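Local coordinates for putative lipoprotein YerB (Bacillus subtilis, PDB 2PSB) that is of unknown function but is a putative membrane lipoprotein that interacts with PcrA, a DNA helicase, at residues 58-68 against 83-93; 180-188 against 296-307. All coordinates share one frame; numbering follows the deposited sequence.

Contact 1 (58-68 against 83-93)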
# COMPACT_ATOMS: atom_id res chain seq x y z
N ALA A 58 0.88 -0.30 7.21
CA ALA A 58 1.82 -0.68 8.25
C ALA A 58 1.93 0.44 9.26
O ALA A 58 1.59 1.60 8.97
CB ALA A 58 3.21 -0.99 7.65
N LEU A 59 2.39 0.11 10.47
CA LEU A 59 2.53 1.11 11.52
C LEU A 59 3.61 2.09 11.12
O LEU A 59 4.64 1.70 10.59
CB LEU A 59 2.92 0.46 12.86
CG LEU A 59 1.82 -0.29 13.63
CD1 LEU A 59 2.42 -1.02 14.81
CD2 LEU A 59 0.77 0.69 14.09
N ALA A 60 3.35 3.36 11.38
CA ALA A 60 4.30 4.42 11.07
C ALA A 60 4.50 5.29 12.31
O ALA A 60 5.42 5.05 13.11
CB ALA A 60 3.77 5.27 9.91
N GLU A 61 3.64 6.28 12.49
CA GLU A 61 3.70 7.21 13.62
C GLU A 61 2.92 6.67 14.83
O GLU A 61 1.69 6.61 14.81
CB GLU A 61 3.12 8.56 13.18
CG GLU A 61 3.40 9.75 14.10
CD GLU A 61 4.81 10.30 13.95
OE1 GLU A 61 5.03 11.46 14.37
OE2 GLU A 61 5.70 9.59 13.44
N GLY A 62 3.63 6.29 15.88
CA GLY A 62 2.97 5.78 17.07
C GLY A 62 2.05 4.62 16.79
O GLY A 62 2.49 3.58 16.29
N GLN A 63 0.78 4.77 17.11
CA GLN A 63 -0.17 3.69 16.86
C GLN A 63 -0.97 3.97 15.60
O GLN A 63 -2.02 3.37 15.37
CB GLN A 63 -1.13 3.51 18.05
CG GLN A 63 -1.57 2.07 18.26
CD GLN A 63 -0.42 1.15 18.61
OE1 GLN A 63 -0.45 -0.05 18.32
NE2 GLN A 63 0.61 1.69 19.26
N ILE A 64 -0.47 4.88 14.77
CA ILE A 64 -1.14 5.22 13.53
C ILE A 64 -0.46 4.49 12.37
O ILE A 64 0.77 4.39 12.32
CB ILE A 64 -1.11 6.74 13.27
CG1 ILE A 64 -1.97 7.47 14.32
CG2 ILE A 64 -1.61 7.07 11.85
CD1 ILE A 64 -3.47 7.29 14.14
N THR A 65 -1.27 3.96 11.45
CA THR A 65 -0.75 3.25 10.30
C THR A 65 -0.69 4.17 9.09
O THR A 65 -1.31 5.23 9.07
CB THR A 65 -1.62 2.05 9.92
OG1 THR A 65 -2.94 2.50 9.65
CG2 THR A 65 -1.64 1.02 11.02
N ARG A 66 0.05 3.74 8.08
CA ARG A 66 0.21 4.53 6.87
C ARG A 66 0.22 3.58 5.69
O ARG A 66 0.62 2.42 5.82
CB ARG A 66 1.52 5.32 6.95
CG ARG A 66 1.79 6.21 5.75
CD ARG A 66 2.26 7.57 6.22
NE ARG A 66 3.41 7.46 7.10
CZ ARG A 66 3.70 8.33 8.06
NH1 ARG A 66 4.78 8.15 8.81
NH2 ARG A 66 2.91 9.37 8.29
N PHE A 67 -0.20 4.08 4.54
CA PHE A 67 -0.29 3.29 3.31
C PHE A 67 0.80 3.58 2.28
O PHE A 67 1.39 4.66 2.24
CB PHE A 67 -1.61 3.58 2.59
CG PHE A 67 -2.85 3.39 3.44
CD1 PHE A 67 -4.01 4.08 3.12
CD2 PHE A 67 -2.85 2.54 4.53
CE1 PHE A 67 -5.17 3.93 3.88
CE2 PHE A 67 -4.00 2.38 5.30
CZ PHE A 67 -5.16 3.08 4.98
N LEU A 68 1.03 2.57 1.44
CA LEU A 68 1.91 2.69 0.29
C LEU A 68 0.94 2.18 -0.77
O LEU A 68 0.57 1.01 -0.76
CB LEU A 68 3.13 1.76 0.35
CG LEU A 68 4.01 1.92 -0.90
CD1 LEU A 68 4.66 3.33 -0.92
CD2 LEU A 68 5.08 0.85 -0.93
N ARG A 83 2.23 11.61 2.75
CA ARG A 83 2.88 11.63 4.05
C ARG A 83 4.35 11.22 3.99
O ARG A 83 4.88 10.88 2.94
CB ARG A 83 2.14 10.71 5.02
CG ARG A 83 1.39 11.42 6.13
CD ARG A 83 2.34 12.15 7.05
NE ARG A 83 1.68 12.78 8.18
CZ ARG A 83 2.32 13.35 9.19
NH1 ARG A 83 3.65 13.36 9.20
NH2 ARG A 83 1.65 13.90 10.19
N SER A 84 4.97 11.25 5.16
CA SER A 84 6.39 10.90 5.33
C SER A 84 6.77 9.49 4.93
O SER A 84 6.00 8.56 5.09
CB SER A 84 6.80 11.13 6.78
OG SER A 84 6.76 12.50 7.09
N ALA A 85 8.00 9.35 4.44
CA ALA A 85 8.51 8.05 4.01
C ALA A 85 9.23 7.34 5.15
O ALA A 85 9.82 7.98 6.02
CB ALA A 85 9.46 8.24 2.83
N ARG A 86 9.17 6.01 5.13
CA ARG A 86 9.81 5.17 6.13
C ARG A 86 10.63 4.14 5.37
O ARG A 86 10.32 3.83 4.23
CB ARG A 86 8.76 4.48 7.01
CG ARG A 86 8.04 5.43 7.95
CD ARG A 86 9.02 6.02 8.96
NE ARG A 86 8.80 7.45 9.16
CZ ARG A 86 7.77 7.96 9.83
NH1 ARG A 86 6.86 7.16 10.36
NH2 ARG A 86 7.66 9.28 9.94
N GLU A 87 11.69 3.63 6.00
CA GLU A 87 12.54 2.65 5.35
C GLU A 87 11.76 1.50 4.75
O GLU A 87 11.90 1.23 3.55
CB GLU A 87 13.58 2.09 6.34
CG GLU A 87 14.76 3.01 6.57
CD GLU A 87 14.73 3.66 7.94
OE1 GLU A 87 13.67 4.21 8.32
OE2 GLU A 87 15.78 3.64 8.61
N TYR A 88 10.94 0.83 5.55
CA TYR A 88 10.16 -0.29 5.05
C TYR A 88 9.32 0.06 3.82
O TYR A 88 9.07 -0.80 2.99
CB TYR A 88 9.27 -0.91 6.15
CG TYR A 88 8.69 0.05 7.16
CD1 TYR A 88 9.42 0.41 8.30
CD2 TYR A 88 7.41 0.55 7.01
CE1 TYR A 88 8.88 1.25 9.26
CE2 TYR A 88 6.86 1.40 7.97
CZ TYR A 88 7.59 1.74 9.09
OH TYR A 88 7.05 2.56 10.06
N PHE A 89 8.91 1.32 3.69
CA PHE A 89 8.13 1.71 2.51
C PHE A 89 9.03 1.84 1.28
O PHE A 89 8.64 1.49 0.16
CB PHE A 89 7.39 3.03 2.77
CG PHE A 89 6.18 2.88 3.64
CD1 PHE A 89 5.19 1.94 3.33
CD2 PHE A 89 6.01 3.67 4.78
CE1 PHE A 89 4.06 1.78 4.13
CE2 PHE A 89 4.89 3.52 5.59
CZ PHE A 89 3.91 2.58 5.26
N VAL A 90 10.25 2.32 1.47
CA VAL A 90 11.18 2.44 0.35
C VAL A 90 11.44 1.04 -0.17
O VAL A 90 11.40 0.79 -1.38
CB VAL A 90 12.53 3.06 0.80
CG1 VAL A 90 13.51 3.03 -0.36
CG2 VAL A 90 12.32 4.48 1.28
N THR A 91 11.66 0.11 0.75
CA THR A 91 11.92 -1.28 0.43
C THR A 91 10.75 -1.93 -0.32
O THR A 91 10.94 -2.68 -1.27
CB THR A 91 12.20 -2.09 1.72
OG1 THR A 91 13.28 -1.47 2.44
CG2 THR A 91 12.56 -3.53 1.41
N LEU A 92 9.54 -1.62 0.12
CA LEU A 92 8.33 -2.17 -0.49
C LEU A 92 8.14 -1.59 -1.89
O LEU A 92 7.81 -2.31 -2.83
CB LEU A 92 7.12 -1.86 0.39
CG LEU A 92 7.12 -2.54 1.76
CD1 LEU A 92 6.01 -1.96 2.63
CD2 LEU A 92 6.94 -4.03 1.58
N SER A 93 8.35 -0.29 -2.02
CA SER A 93 8.22 0.38 -3.31
C SER A 93 9.16 -0.26 -4.32
O SER A 93 8.78 -0.52 -5.46
CB SER A 93 8.56 1.86 -3.17
OG SER A 93 8.42 2.52 -4.41

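Contact 2 (180-188 against 296-307)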
# COMPACT_ATOMS: atom_id res chain seq x y z
N GLU A 180 -18.03 -20.99 0.92
CA GLU A 180 -17.67 -20.43 2.23
C GLU A 180 -17.50 -18.91 2.20
O GLU A 180 -17.49 -18.30 1.13
CB GLU A 180 -16.37 -21.09 2.72
CG GLU A 180 -16.49 -22.59 3.06
CD GLU A 180 -17.08 -23.42 1.92
OE1 GLU A 180 -16.64 -23.26 0.76
OE2 GLU A 180 -17.97 -24.26 2.20
N SER A 181 -17.36 -18.30 3.38
CA SER A 181 -17.19 -16.85 3.47
C SER A 181 -16.74 -16.40 4.86
O SER A 181 -17.52 -16.41 5.81
CB SER A 181 -18.49 -16.12 3.10
OG SER A 181 -18.32 -14.72 3.14
N TYR A 182 -15.47 -16.00 4.96
CA TYR A 182 -14.89 -15.54 6.22
C TYR A 182 -14.46 -14.07 6.14
O TYR A 182 -13.85 -13.64 5.16
CB TYR A 182 -13.67 -16.39 6.57
CG TYR A 182 -14.00 -17.82 6.93
CD1 TYR A 182 -14.37 -18.16 8.23
CD2 TYR A 182 -13.97 -18.82 5.96
CE1 TYR A 182 -14.70 -19.46 8.56
CE2 TYR A 182 -14.29 -20.14 6.28
CZ TYR A 182 -14.66 -20.45 7.59
OH TYR A 182 -14.99 -21.74 7.93
N ASN A 183 -14.78 -13.31 7.19
CA ASN A 183 -14.41 -11.91 7.25
C ASN A 183 -13.27 -11.79 8.26
O ASN A 183 -13.06 -12.70 9.07
CB ASN A 183 -15.59 -11.05 7.69
CG ASN A 183 -16.77 -11.13 6.73
OD1 ASN A 183 -16.59 -11.13 5.51
ND2 ASN A 183 -17.98 -11.19 7.28
N VAL A 184 -12.53 -10.69 8.20
CA VAL A 184 -11.41 -10.49 9.11
C VAL A 184 -11.31 -9.05 9.63
O VAL A 184 -11.71 -8.10 8.96
CB VAL A 184 -10.07 -10.86 8.43
CG1 VAL A 184 -9.90 -10.05 7.15
CG2 VAL A 184 -8.91 -10.62 9.37
N ARG A 185 -10.78 -8.93 10.84
CA ARG A 185 -10.57 -7.65 11.50
C ARG A 185 -9.11 -7.57 11.94
O ARG A 185 -8.50 -8.58 12.26
CB ARG A 185 -11.48 -7.52 12.73
CG ARG A 185 -12.95 -7.28 12.42
CD ARG A 185 -13.68 -8.55 12.00
NE ARG A 185 -15.07 -8.26 11.63
CZ ARG A 185 -15.45 -7.82 10.43
NH1 ARG A 185 -16.74 -7.58 10.20
NH2 ARG A 185 -14.56 -7.65 9.47
N VAL A 186 -8.56 -6.36 11.94
CA VAL A 186 -7.17 -6.16 12.34
C VAL A 186 -7.14 -5.01 13.34
O VAL A 186 -7.59 -3.91 13.04
CB VAL A 186 -6.28 -5.79 11.12
CG1 VAL A 186 -4.81 -5.71 11.54
CG2 VAL A 186 -6.47 -6.81 10.01
N ASP A 187 -6.63 -5.28 14.53
CA ASP A 187 -6.55 -4.25 15.54
C ASP A 187 -5.12 -3.79 15.75
O ASP A 187 -4.26 -4.56 16.15
CB ASP A 187 -7.12 -4.76 16.87
CG ASP A 187 -6.84 -3.82 18.01
OD1 ASP A 187 -7.15 -2.61 17.89
OD2 ASP A 187 -6.32 -4.29 19.04
N TYR A 188 -4.87 -2.52 15.45
CA TYR A 188 -3.54 -1.93 15.60
C TYR A 188 -3.47 -1.13 16.89
O TYR A 188 -2.39 -0.94 17.44
CB TYR A 188 -3.21 -1.00 14.43
CG TYR A 188 -2.82 -1.70 13.15
CD1 TYR A 188 -3.68 -1.73 12.05
CD2 TYR A 188 -1.57 -2.30 13.02
CE1 TYR A 188 -3.29 -2.32 10.85
CE2 TYR A 188 -1.18 -2.90 11.83
CZ TYR A 188 -2.03 -2.90 10.75
OH TYR A 188 -1.59 -3.45 9.57
N ASN A 296 -1.74 -6.09 4.80
CA ASN A 296 -1.68 -5.54 6.15
C ASN A 296 -0.52 -6.12 6.91
O ASN A 296 -0.51 -7.31 7.23
CB ASN A 296 -2.96 -5.86 6.91
CG ASN A 296 -3.99 -4.80 6.76
OD1 ASN A 296 -3.93 -3.77 7.44
ND2 ASN A 296 -4.93 -5.01 5.86
N ILE A 297 0.47 -5.30 7.20
CA ILE A 297 1.60 -5.78 7.96
C ILE A 297 1.31 -5.56 9.45
O ILE A 297 0.92 -4.46 9.87
CB ILE A 297 2.89 -5.06 7.53
CG1 ILE A 297 3.30 -5.55 6.14
CG2 ILE A 297 4.01 -5.30 8.57
CD1 ILE A 297 4.26 -4.62 5.40
N VAL A 298 1.49 -6.62 10.23
CA VAL A 298 1.24 -6.56 11.67
C VAL A 298 2.42 -7.13 12.44
O VAL A 298 3.12 -8.01 11.95
CB VAL A 298 -0.02 -7.39 12.06
CG1 VAL A 298 -1.20 -6.97 11.20
CG2 VAL A 298 0.26 -8.88 11.89
N PRO A 299 2.67 -6.62 13.66
CA PRO A 299 3.79 -7.15 14.45
C PRO A 299 3.41 -8.44 15.19
O PRO A 299 4.26 -9.11 15.76
CB PRO A 299 4.12 -6.00 15.40
CG PRO A 299 2.81 -5.30 15.57
CD PRO A 299 2.23 -5.32 14.18
N ASP A 300 2.13 -8.80 15.15
CA ASP A 300 1.64 -10.02 15.80
C ASP A 300 0.40 -10.54 15.09
O ASP A 300 -0.65 -9.92 15.10
CB ASP A 300 1.32 -9.75 17.27
CG ASP A 300 0.89 -11.00 18.02
OD1 ASP A 300 0.60 -10.90 19.22
OD2 ASP A 300 0.82 -12.09 17.41
N LEU A 301 0.54 -11.71 14.47
CA LEU A 301 -0.55 -12.34 13.74
C LEU A 301 -1.79 -12.47 14.62
O LEU A 301 -2.87 -12.81 14.15
CB LEU A 301 -0.09 -13.72 13.25
CG LEU A 301 -0.65 -14.27 11.94
CD1 LEU A 301 -2.04 -14.80 12.16
CD2 LEU A 301 -0.65 -13.18 10.87
N ASP A 302 -1.63 -12.17 15.91
CA ASP A 302 -2.72 -12.24 16.87
C ASP A 302 -3.65 -11.05 16.70
O ASP A 302 -4.80 -11.08 17.14
CB ASP A 302 -2.15 -12.25 18.29
CG ASP A 302 -2.88 -13.22 19.20
OD1 ASP A 302 -2.70 -13.11 20.44
OD2 ASP A 302 -3.62 -14.09 18.69
N ALA A 303 -3.14 -9.99 16.07
CA ALA A 303 -3.93 -8.79 15.84
C ALA A 303 -5.09 -9.07 14.90
O ALA A 303 -6.05 -8.31 14.86
CB ALA A 303 -3.05 -7.70 15.26
N ALA A 304 -5.01 -10.16 14.16
CA ALA A 304 -6.06 -10.54 13.22
C ALA A 304 -7.04 -11.52 13.85
O ALA A 304 -6.67 -12.32 14.71
CB ALA A 304 -5.44 -11.15 11.97
N SER A 305 -8.30 -11.45 13.42
CA SER A 305 -9.35 -12.31 13.93
C SER A 305 -10.41 -12.54 12.85
O SER A 305 -11.05 -11.59 12.39
CB SER A 305 -10.00 -11.68 15.16
OG SER A 305 -9.03 -11.43 16.17
N ILE A 306 -10.58 -13.79 12.44
CA ILE A 306 -11.54 -14.13 11.41
C ILE A 306 -12.94 -14.29 11.99
O ILE A 306 -13.10 -14.38 13.21
CB ILE A 306 -11.16 -15.44 10.69
CG1 ILE A 306 -11.14 -16.60 11.69
CG2 ILE A 306 -9.79 -15.30 10.07
CD1 ILE A 306 -10.88 -17.95 11.05
N SER A 307 -13.94 -14.32 11.12
CA SER A 307 -15.33 -14.48 11.53
C SER A 307 -16.19 -14.96 10.36
O SER A 307 -15.95 -14.60 9.22
CB SER A 307 -15.89 -13.15 12.05
OG SER A 307 -15.17 -12.69 13.17
O HOH W 1 -15.83 -9.49 13.97

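Contact 1 (58-68 against 83-93)
Arg66 extends from strand 65-71 toward the chain that leads into helix 87-94, and its atoms pass from Phe89 to Arg83 and Ser84 and end against Arg86. Arg66 CB is 4.0 Å from Phe89 CZ. With CG anti to the backbone N (chi1 -179°), that carbon comes beside Phe89 CE2 and the rest of the chain is sent on toward Arg83, bending twice. Arg66 CD packs 3.4 Å from CB of Arg83, and the carbonyl O of Ser84 lies over one face of the Arg66 guanidinium, 3.5 Å from Arg66 NE at an angle too poor for a hydrogen bond. At the tip the nitrogens diverge. Arg66 NH2 lies 3.1 Å from CD of Arg83, whereas Arg66 NH1 comes within 2.8 Å of Arg86 NH1. The two planes stand 74° apart, with Arg66 NH1 over the face of the Arg86 guanidinium; as both atoms are donors, they form no bond with each other. An alanine in place of Arg66 would remove everything beyond CB and would probably open a gap beside Arg83 and Ser84 O, while taking one positive charge from the cluster.

Apolar contacts continue toward the helix. Leu68 CB approaches Phe89 CD1 at 3.6 Å, and Leu68 CD2 touches Leu92 CB. At the other end, Tyr88 OH gives a weak hydrogen bond of 2.6 Å to Leu59 O, next to the classic beta bulge that Ala60 and Glu61 form opposite Ile64. The edge of the Arg86 guanidinium faces that bulge, with Glu61 OE2 4.0 Å from Arg86 NH2, beyond salt-bridge range.

Arg66, Arg83 and Arg86 gather beside Ser84, a known phosphorylation site that is unmodified here; such a concentration of positive charge would probably favour a nearby anion.

Contact 2 (180-188 against 296-307)
Tyr188 holds its CG anti to its own carbonyl carbon (chi1 -77°), which directs the ring toward 296-298 and lets OH donate a 2.7 Å hydrogen bond to Ile297 O. That carbonyl lies at the ring edge, near the ring plane, while the hydroxyl sits above the carbonyl plane and so misses the lone-pair direction. Val186 places CG1 anti to its backbone N (chi1 -175°), where it meets Val298 CG1 at 3.8 Å; the same methyl of Val298 also packs against Tyr188, the two side chains crossing at about a right angle.

Beyond this corner the backbones pair directly. Asn183 with Ser307 and Arg185 with Ser305 are hydrogen-bonded pairs, and Val184 with Ile306 and Val186 with Ala304 are non-hydrogen-bonded ones. The bond from Asn183 N to Ser307 O is 2.7 Å long and nearly straight, in the carbonyl plane, whereas its return, Ser307 N to Asn183 O, is more bent. Arg185 N and Ser305 O are 3.1 Å apart, and Asp187 N extends the ladder to Ala303 O.

On the face carrying Asn183 and Arg185, the arginine folds back: Arg185 NH2 donates to Val184 O at 2.9 Å, and CB of Asn183 lies over the rim of one face of the guanidinium. A water 2.8 Å from Arg185 NE also makes a weak bond to Ser307 OG. Asn183 OD1 is taken by the backbone N of Tyr201 in the neighbouring strand. Val184 and Ala304 occupy the other face and pack on Ile233 of strand 230-240.

The short strand axes run 157° apart in an antiparallel sheet of six, the near-C-terminal strand 304-307 forming the edge of the sheet within this chain, beside 183-187.

Overall arrangement
The two contacts follow one another along the chain, and their centres lie about 19 Å apart. They meet where strand 54-59 runs parallel to strand 293-298 in the same sheet: Ala58 CB is 4.1 Å from Ile297 CB. Tyr188 adds a second junction: Thr65 and Leu59 both come to the same side of its ring, with Thr65 CG2 3.6 Å from Tyr188 CD1 and Leu59 CD2 3.9 Å from Tyr188 CD2. Contact 1 is the deeper, its centre about 9 Å from the centre of the chain against about 17 Å for contact 2. Thus the buried strand-helix packing of 58-68 with 83-93 is joined through Tyr188 and Ile297 to the partly buried strand pair 180-188 with 296-307.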